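Long-range contacts in aspartate-semialdehyde dehydrogenase (Cryptococcus neoformans var. neoformans JEC21, PDB 5CEF), which catalyses the NADPH-dependent reductive dephosphorylation of 4-phospho-L-aspartate to L-aspartate semialdehyde, the second step in the biosynthesis of the aspartate family of amino acids: residues Val11-Ala16 and Phe34-Leu39; Tyr111-Asn116 and Thr351-Asn356. One frame throughout, in Å; residues are numbered along the deposited sequence.

Interaction 1: Val11-Ala16 and Phe34-Leu39; sequences VGVLGA and FALHAL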
ATOM      1  N   VAL A  11      17.449 -36.194  -8.429  1.00 31.49           N
ATOM      2  CA  VAL A  11      16.899 -35.603  -7.202  1.00 30.88           C
ATOM      3  C   VAL A  11      15.384 -35.661  -7.102  1.00 31.70           C
ATOM      4  O   VAL A  11      14.679 -35.717  -8.111  1.00 29.50           O
ATOM      5  CB  VAL A  11      17.299 -34.133  -6.998  1.00 29.52           C
ATOM      6  CG1 VAL A  11      18.801 -33.979  -7.079  1.00 30.37           C
ATOM      7  CG2 VAL A  11      16.609 -33.217  -7.982  1.00 30.16           C
ATOM      8  N   GLY A  12      14.918 -35.654  -5.853  1.00 31.86           N
ATOM      9  CA  GLY A  12      13.504 -35.646  -5.538  1.00 34.56           C
ATOM     10  C   GLY A  12      13.045 -34.327  -4.957  1.00 32.10           C
ATOM     11  O   GLY A  12      13.835 -33.588  -4.360  1.00 34.83           O
ATOM     12  N   VAL A  13      11.769 -34.024  -5.161  1.00 31.91           N
ATOM     13  CA  VAL A  13      11.137 -32.866  -4.555  1.00 29.90           C
ATOM     14  C   VAL A  13       9.821 -33.293  -3.883  1.00 30.57           C
ATOM     15  O   VAL A  13       8.892 -33.752  -4.543  1.00 26.98           O
ATOM     16  CB  VAL A  13      10.855 -31.802  -5.584  1.00 27.92           C
ATOM     17  CG1 VAL A  13      10.229 -30.594  -4.889  1.00 33.80           C
ATOM     18  CG2 VAL A  13      12.118 -31.402  -6.274  1.00 27.10           C
ATOM     19  N   LEU A  14       9.782 -33.189  -2.555  1.00 31.88           N
ATOM     20  CA  LEU A  14       8.558 -33.429  -1.782  1.00 34.59           C
ATOM     21  C   LEU A  14       7.819 -32.121  -1.605  1.00 33.48           C
ATOM     22  O   LEU A  14       8.444 -31.083  -1.381  1.00 37.13           O
ATOM     23  CB  LEU A  14       8.894 -34.022  -0.424  1.00 34.78           C
ATOM     24  CG  LEU A  14       9.793 -35.247  -0.423  1.00 35.63           C
ATOM     25  CD1 LEU A  14      10.138 -35.728   0.972  1.00 36.96           C
ATOM     26  CD2 LEU A  14       9.125 -36.350  -1.204  1.00 39.49           C
ATOM     27  N   GLY A  15       6.502 -32.161  -1.742  1.00 35.73           N
ATOM     28  CA  GLY A  15       5.669 -30.948  -1.659  1.00 35.98           C
ATOM     29  C   GLY A  15       5.753 -30.174  -2.948  1.00 36.58           C
ATOM     30  O   GLY A  15       5.809 -28.945  -2.946  1.00 36.87           O
ATOM     31  N   ALA A  16       5.735 -30.901  -4.055  1.00 35.75           N
ATOM     32  CA  ALA A  16       6.089 -30.347  -5.330  1.00 36.28           C
ATOM     33  C   ALA A  16       5.082 -29.417  -5.891  1.00 38.96           C
ATOM     34  O   ALA A  16       5.429 -28.584  -6.738  1.00 42.47           O
ATOM     35  CB  ALA A  16       6.325 -31.463  -6.328  1.00 41.97           C
ATOM     36  N   PHE A  34      21.982 -31.370 -11.033  1.00 29.36           N
ATOM     37  CA  PHE A  34      20.871 -31.990 -10.296  1.00 30.91           C
ATOM     38  C   PHE A  34      19.727 -32.177 -11.268  1.00 30.08           C
ATOM     39  O   PHE A  34      19.342 -31.213 -11.970  1.00 31.22           O
ATOM     40  CB  PHE A  34      20.384 -31.080  -9.170  1.00 31.21           C
ATOM     41  CG  PHE A  34      21.236 -31.087  -7.942  1.00 28.98           C
ATOM     42  CD1 PHE A  34      21.685 -32.275  -7.387  1.00 29.04           C
ATOM     43  CD2 PHE A  34      21.506 -29.909  -7.278  1.00 28.81           C
ATOM     44  CE1 PHE A  34      22.448 -32.289  -6.230  1.00 27.58           C
ATOM     45  CE2 PHE A  34      22.267 -29.906  -6.124  1.00 27.14           C
ATOM     46  CZ  PHE A  34      22.743 -31.096  -5.604  1.00 27.65           C
ATOM     47  N   ALA A  35      19.247 -33.405 -11.389  1.00 28.67           N
ATOM     48  CA  ALA A  35      18.236 -33.735 -12.431  1.00 30.42           C
ATOM     49  C   ALA A  35      16.926 -34.190 -11.782  1.00 29.85           C
ATOM     50  O   ALA A  35      16.915 -35.154 -11.020  1.00 30.83           O
ATOM     51  CB  ALA A  35      18.748 -34.818 -13.381  1.00 28.22           C
ATOM     52  N   LEU A  36      15.859 -33.441 -12.039  1.00 30.35           N
ATOM     53  CA  LEU A  36      14.566 -33.725 -11.461  1.00 30.85           C
ATOM     54  C   LEU A  36      14.172 -35.100 -11.848  1.00 32.36           C
ATOM     55  O   LEU A  36      14.123 -35.403 -13.032  1.00 35.58           O
ATOM     56  CB  LEU A  36      13.530 -32.740 -11.966  1.00 31.10           C
ATOM     57  CG  LEU A  36      13.612 -31.377 -11.301  1.00 31.86           C
ATOM     58  CD1 LEU A  36      12.871 -30.343 -12.148  1.00 35.13           C
ATOM     59  CD2 LEU A  36      13.070 -31.430  -9.863  1.00 29.22           C
ATOM     60  N   HIS A  37      13.960 -35.954 -10.859  1.00 32.27           N
ATOM     61  CA  HIS A  37      13.686 -37.351 -11.125  1.00 32.42           C
ATOM     62  C   HIS A  37      12.397 -37.861 -10.479  1.00 34.45           C
ATOM     63  O   HIS A  37      11.755 -38.752 -11.023  1.00 36.49           O
ATOM     64  CB  HIS A  37      14.879 -38.187 -10.657  1.00 33.18           C
ATOM     65  CG  HIS A  37      14.806 -39.618 -11.066  1.00 34.31           C
ATOM     66  ND1 HIS A  37      14.839 -40.023 -12.391  1.00 32.22           N
ATOM     67  CD2 HIS A  37      14.691 -40.744 -10.323  1.00 34.19           C
ATOM     68  CE1 HIS A  37      14.742 -41.336 -12.441  1.00 33.22           C
ATOM     69  NE2 HIS A  37      14.653 -41.801 -11.200  1.00 34.89           N
ATOM     70  N   ALA A  38      12.051 -37.358  -9.289  1.00 37.01           N
ATOM     71  CA  ALA A  38      10.887 -37.855  -8.532  1.00 35.86           C
ATOM     72  C   ALA A  38      10.175 -36.721  -7.806  1.00 40.13           C
ATOM     73  O   ALA A  38      10.779 -36.036  -6.970  1.00 44.75           O
ATOM     74  CB  ALA A  38      11.312 -38.917  -7.548  1.00 33.89           C
ATOM     75  N   LEU A  39       8.913 -36.494  -8.157  1.00 36.50           N
ATOM     76  CA  LEU A  39       8.094 -35.498  -7.499  1.00 37.23           C
ATOM     77  C   LEU A  39       7.071 -36.130  -6.554  1.00 39.00           C
ATOM     78  O   LEU A  39       6.420 -37.111  -6.901  1.00 39.39           O
ATOM     79  CB  LEU A  39       7.340 -34.727  -8.545  1.00 37.64           C
ATOM     80  CG  LEU A  39       8.141 -34.190  -9.697  1.00 37.20           C
ATOM     81  CD1 LEU A  39       7.224 -33.293 -10.519  1.00 38.61           C
ATOM     82  CD2 LEU A  39       9.340 -33.412  -9.202  1.00 37.43           C
TER
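Val11 meets Phe34 through a single methyl, CG1, whose nearest ring atom is CD1 at 3.4 Å. The methyl comes in obliquely on that flank of the ring, also near CG and CB of Phe34, and the two side chains cross at about a right angle. With CG1 anti to the carbonyl carbon of Val11 (chi1 -53°), it is this methyl that meets the ring; CG2, between the backbone N and the carbonyl carbon, lies 3.6 Å from Ala35 O. On the same face of the sheet as Val11, Val13 turns its CG2 methyl against CD2 of Leu36 at 3.7 Å. Leu39 follows along this face, its CD2 in loose apolar contact with Val13 CB at 4.2 Å, while its CB lies 4.1 Å from Ala16 CB. The methyl of Ala38 points to the opposite face.

Beneath these side chains the backbones pair in parallel, as the two strands of a right-handed beta-alpha-beta unit, strand 9-14, helix 19-29 and strand 34-40, which opens the Rossmann-type nucleotide-binding domain. Leu28 of the connecting helix packs on Val13, Phe34 and Leu36, and Ile25 on Ala16. The turn after the first strand leads directly to Thr17 and Gly18, probable NADP(+) ligands by similarity to relatives.

Val11 N donates to Ala35 O at 2.8 Å. Val11 O takes the amides of both His37, at 2.9 Å, and Ala38, the latter a weak bond. This double acceptance accompanies a beta bulge: Val11 is paired with Leu36, but Gly12 with Ala38. Beyond it, Val13 N donates to Ala38 O. The same oxygen lies 3.1 Å from Gly12 CA in a CA-H...O contact.

Interaction 2: Tyr111-Asn116 and Thr351-Asn356; sequences YSNAKN and TSSIIN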
ATOM      1  N   TYR A 111      17.092 -32.881   2.478  1.00 35.04           N
ATOM      2  CA  TYR A 111      17.342 -31.479   2.746  1.00 34.66           C
ATOM      3  C   TYR A 111      16.008 -30.854   3.027  1.00 35.85           C
ATOM      4  O   TYR A 111      15.238 -30.643   2.113  1.00 37.08           O
ATOM      5  CB  TYR A 111      18.116 -30.813   1.583  1.00 34.94           C
ATOM      6  CG  TYR A 111      19.598 -31.099   1.754  1.00 33.49           C
ATOM      7  CD1 TYR A 111      20.094 -32.347   1.541  1.00 37.39           C
ATOM      8  CD2 TYR A 111      20.475 -30.143   2.237  1.00 36.42           C
ATOM      9  CE1 TYR A 111      21.451 -32.659   1.771  1.00 40.41           C
ATOM     10  CE2 TYR A 111      21.822 -30.437   2.421  1.00 36.47           C
ATOM     11  CZ  TYR A 111      22.294 -31.699   2.196  1.00 36.45           C
ATOM     12  OH  TYR A 111      23.594 -32.036   2.442  1.00 43.29           O
ATOM     13  N   SER A 112      15.751 -30.558   4.307  1.00 37.05           N
ATOM     14  CA  SER A 112      14.438 -30.110   4.758  1.00 36.56           C
ATOM     15  C   SER A 112      14.356 -28.625   5.064  1.00 36.24           C
ATOM     16  O   SER A 112      15.356 -27.979   5.385  1.00 33.55           O
ATOM     17  CB  SER A 112      14.039 -30.885   6.016  1.00 39.06           C
ATOM     18  OG  SER A 112      13.043 -30.206   6.790  1.00 42.28           O
ATOM     19  N   ASN A 113      13.142 -28.084   4.920  1.00 40.08           N
ATOM     20  CA  ASN A 113      12.829 -26.716   5.312  1.00 40.38           C
ATOM     21  C   ASN A 113      11.845 -26.636   6.421  1.00 39.30           C
ATOM     22  O   ASN A 113      11.386 -25.574   6.717  1.00 35.84           O
ATOM     23  CB  ASN A 113      12.325 -25.896   4.119  1.00 41.43           C
ATOM     24  CG  ASN A 113      13.459 -25.467   3.263  1.00 49.36           C
ATOM     25  OD1 ASN A 113      14.078 -24.430   3.510  1.00 48.82           O
ATOM     26  ND2 ASN A 113      13.831 -26.319   2.318  1.00 53.32           N
ATOM     27  N   ALA A 114      11.511 -27.765   7.029  1.00 44.43           N
ATOM     28  CA  ALA A 114      10.557 -27.765   8.110  1.00 46.81           C
ATOM     29  C   ALA A 114      11.301 -27.564   9.415  1.00 49.58           C
ATOM     30  O   ALA A 114      12.514 -27.648   9.437  1.00 55.73           O
ATOM     31  CB  ALA A 114       9.795 -29.060   8.114  1.00 50.81           C
ATOM     32  N   LYS A 115      10.565 -27.254  10.475  1.00 56.72           N
ATOM     33  CA  LYS A 115      11.137 -26.980  11.803  1.00 64.83           C
ATOM     34  C   LYS A 115      11.514 -28.259  12.528  1.00 61.55           C
ATOM     35  O   LYS A 115      12.302 -28.239  13.477  1.00 53.90           O
ATOM     36  CB  LYS A 115      10.114 -26.330  12.762  1.00 74.55           C
ATOM     37  CG  LYS A 115       8.905 -25.663  12.140  1.00 90.85           C
ATOM     38  CD  LYS A 115       8.191 -24.745  13.123  1.00100.05           C
ATOM     39  CE  LYS A 115       6.684 -24.923  13.049  1.00101.07           C
ATOM     40  NZ  LYS A 115       5.998 -23.842  13.798  1.00100.68           N
ATOM     41  N   ASN A 116      10.927 -29.364  12.099  1.00 53.64           N
ATOM     42  CA  ASN A 116      10.931 -30.581  12.909  1.00 48.20           C
ATOM     43  C   ASN A 116      12.324 -31.065  13.391  1.00 44.88           C
ATOM     44  O   ASN A 116      12.471 -31.438  14.540  1.00 37.13           O
ATOM     45  CB  ASN A 116      10.227 -31.690  12.138  1.00 52.45           C
ATOM     46  CG  ASN A 116       8.824 -31.279  11.606  1.00 52.54           C
ATOM     47  OD1 ASN A 116       8.695 -30.419  10.750  1.00 43.97           O
ATOM     48  ND2 ASN A 116       7.787 -31.933  12.104  1.00 52.98           N
ATOM     49  N   THR A 351      16.558 -21.928  -2.820  1.00 29.45           N
ATOM     50  CA  THR A 351      17.942 -21.592  -3.158  1.00 29.41           C
ATOM     51  C   THR A 351      18.895 -22.025  -2.036  1.00 31.28           C
ATOM     52  O   THR A 351      19.968 -22.572  -2.300  1.00 32.03           O
ATOM     53  CB  THR A 351      18.131 -20.112  -3.503  1.00 29.43           C
ATOM     54  OG1 THR A 351      17.469 -19.819  -4.731  1.00 29.42           O
ATOM     55  CG2 THR A 351      19.577 -19.774  -3.682  1.00 28.98           C
ATOM     56  N   SER A 352      18.506 -21.808  -0.785  1.00 33.17           N
ATOM     57  CA  SER A 352      19.407 -22.131   0.302  1.00 33.10           C
ATOM     58  C   SER A 352      19.618 -23.602   0.372  1.00 31.00           C
ATOM     59  O   SER A 352      20.737 -24.062   0.558  1.00 33.95           O
ATOM     60  CB  SER A 352      18.870 -21.647   1.639  1.00 33.33           C
ATOM     61  OG  SER A 352      18.921 -20.247   1.702  1.00 36.07           O
ATOM     62  N   SER A 353      18.545 -24.353   0.242  1.00 33.28           N
ATOM     63  CA  SER A 353      18.645 -25.805   0.318  1.00 35.32           C
ATOM     64  C   SER A 353      19.525 -26.357  -0.800  1.00 33.65           C
ATOM     65  O   SER A 353      20.319 -27.276  -0.584  1.00 41.03           O
ATOM     66  CB  SER A 353      17.261 -26.453   0.281  1.00 34.76           C
ATOM     67  OG  SER A 353      16.819 -26.674   1.597  1.00 42.09           O
ATOM     68  N   ILE A 354      19.399 -25.790  -1.985  1.00 30.51           N
ATOM     69  CA  ILE A 354      20.165 -26.253  -3.128  1.00 31.53           C
ATOM     70  C   ILE A 354      21.645 -25.987  -2.942  1.00 29.50           C
ATOM     71  O   ILE A 354      22.467 -26.880  -3.156  1.00 28.26           O
ATOM     72  CB  ILE A 354      19.663 -25.576  -4.404  1.00 36.08           C
ATOM     73  CG1 ILE A 354      18.338 -26.213  -4.843  1.00 35.50           C
ATOM     74  CG2 ILE A 354      20.703 -25.687  -5.499  1.00 38.79           C
ATOM     75  CD1 ILE A 354      17.540 -25.355  -5.781  1.00 34.90           C
ATOM     76  N   ILE A 355      21.982 -24.782  -2.482  1.00 30.61           N
ATOM     77  CA  ILE A 355      23.383 -24.442  -2.209  1.00 28.79           C
ATOM     78  C   ILE A 355      23.953 -25.395  -1.173  1.00 29.74           C
ATOM     79  O   ILE A 355      25.103 -25.858  -1.315  1.00 30.69           O
ATOM     80  CB  ILE A 355      23.571 -23.006  -1.737  1.00 27.52           C
ATOM     81  CG1 ILE A 355      23.174 -22.036  -2.841  1.00 29.10           C
ATOM     82  CG2 ILE A 355      25.025 -22.761  -1.415  1.00 27.93           C
ATOM     83  CD1 ILE A 355      22.932 -20.617  -2.389  1.00 30.97           C
ATOM     84  N   ASN A 356      23.160 -25.702  -0.142  1.00 29.26           N
ATOM     85  CA  ASN A 356      23.586 -26.657   0.876  1.00 31.30           C
ATOM     86  C   ASN A 356      23.916 -27.978   0.237  1.00 29.68           C
ATOM     87  O   ASN A 356      24.929 -28.586   0.539  1.00 28.88           O
ATOM     88  CB  ASN A 356      22.504 -26.892   1.937  1.00 35.11           C
ATOM     89  CG  ASN A 356      22.527 -25.886   3.041  1.00 36.74           C
ATOM     90  OD1 ASN A 356      23.401 -25.023   3.081  1.00 53.77           O
ATOM     91  ND2 ASN A 356      21.557 -25.955   3.913  1.00 33.98           N
TER
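Tyr111 lays one flank of its ring, CD2 and CE2, against CB of Asn356, with CE2 the nearer atom at 3.6 Å. The two side chains meet at a slant, and the ring and the Asn356 amide have their planes 56° apart, so the groups do not stack; the methylene of Asn356, rather than its amide, does the touching. One helical turn earlier, Ser353 O sits 4.0 Å from CD2 of Tyr111, again obliquely to the ring.

The polar part of the contact is a hydrogen bond from Asn113 ND2 to Ser353 OG, 3.1 Å long and bent, with an angle of 142° at the hydrogen. The hydroxyl oxygen lies 30° out of the amide plane. Asn113 OD1 accepts from Asn155 ND2, and ND2 has a second, weak bond to Ser89 O; the amide is thereby held at both ends, near Val20, a probable NADP(+) ligand by similarity. At the end of the strand, Ser112 OG accepts from Ala114 N at 2.9 Å, an ST turn, past which the chain moves away from helix 349-362.

The polar ends of the ring and of Asn356 have partners beyond the helix-strand interface: Tyr111 OH bonds to Tyr151 OH, and Asn356 ND2 donates to Ile126 O. Helix 349-362 lies against the C-terminal end of strand 109-112 in the Rossmann sheet, with Asn155 of the adjacent strand 151-155 touching Ser353 and Asn356, and Phe24 of helix 19-29 packed on both Asn113 and Ser353.

Overall arrangement
Both contacts are buried and reach the same parallel Rossmann sheet, one within the sheet, the other between the sheet and a helix packed on it. Interaction 1 joins neighbouring strands, close in sequence, through backbone hydrogen bonds and apolar side chains, one aromatic ring among them. Interaction 2 brings a helix from near the end of the chain onto strand 109-112, across 234 intervening residues; its interface is smaller, and a side-chain hydrogen bond takes the place of the backbone bonds. The centres of interactions 1 and 2 are about 14 Å apart. Helices 19-29 and 349-362 connect them: the first packs on both, while Phe34 of interaction 1 touches the second, its CE2 being 4.2 Å from Ile354 O.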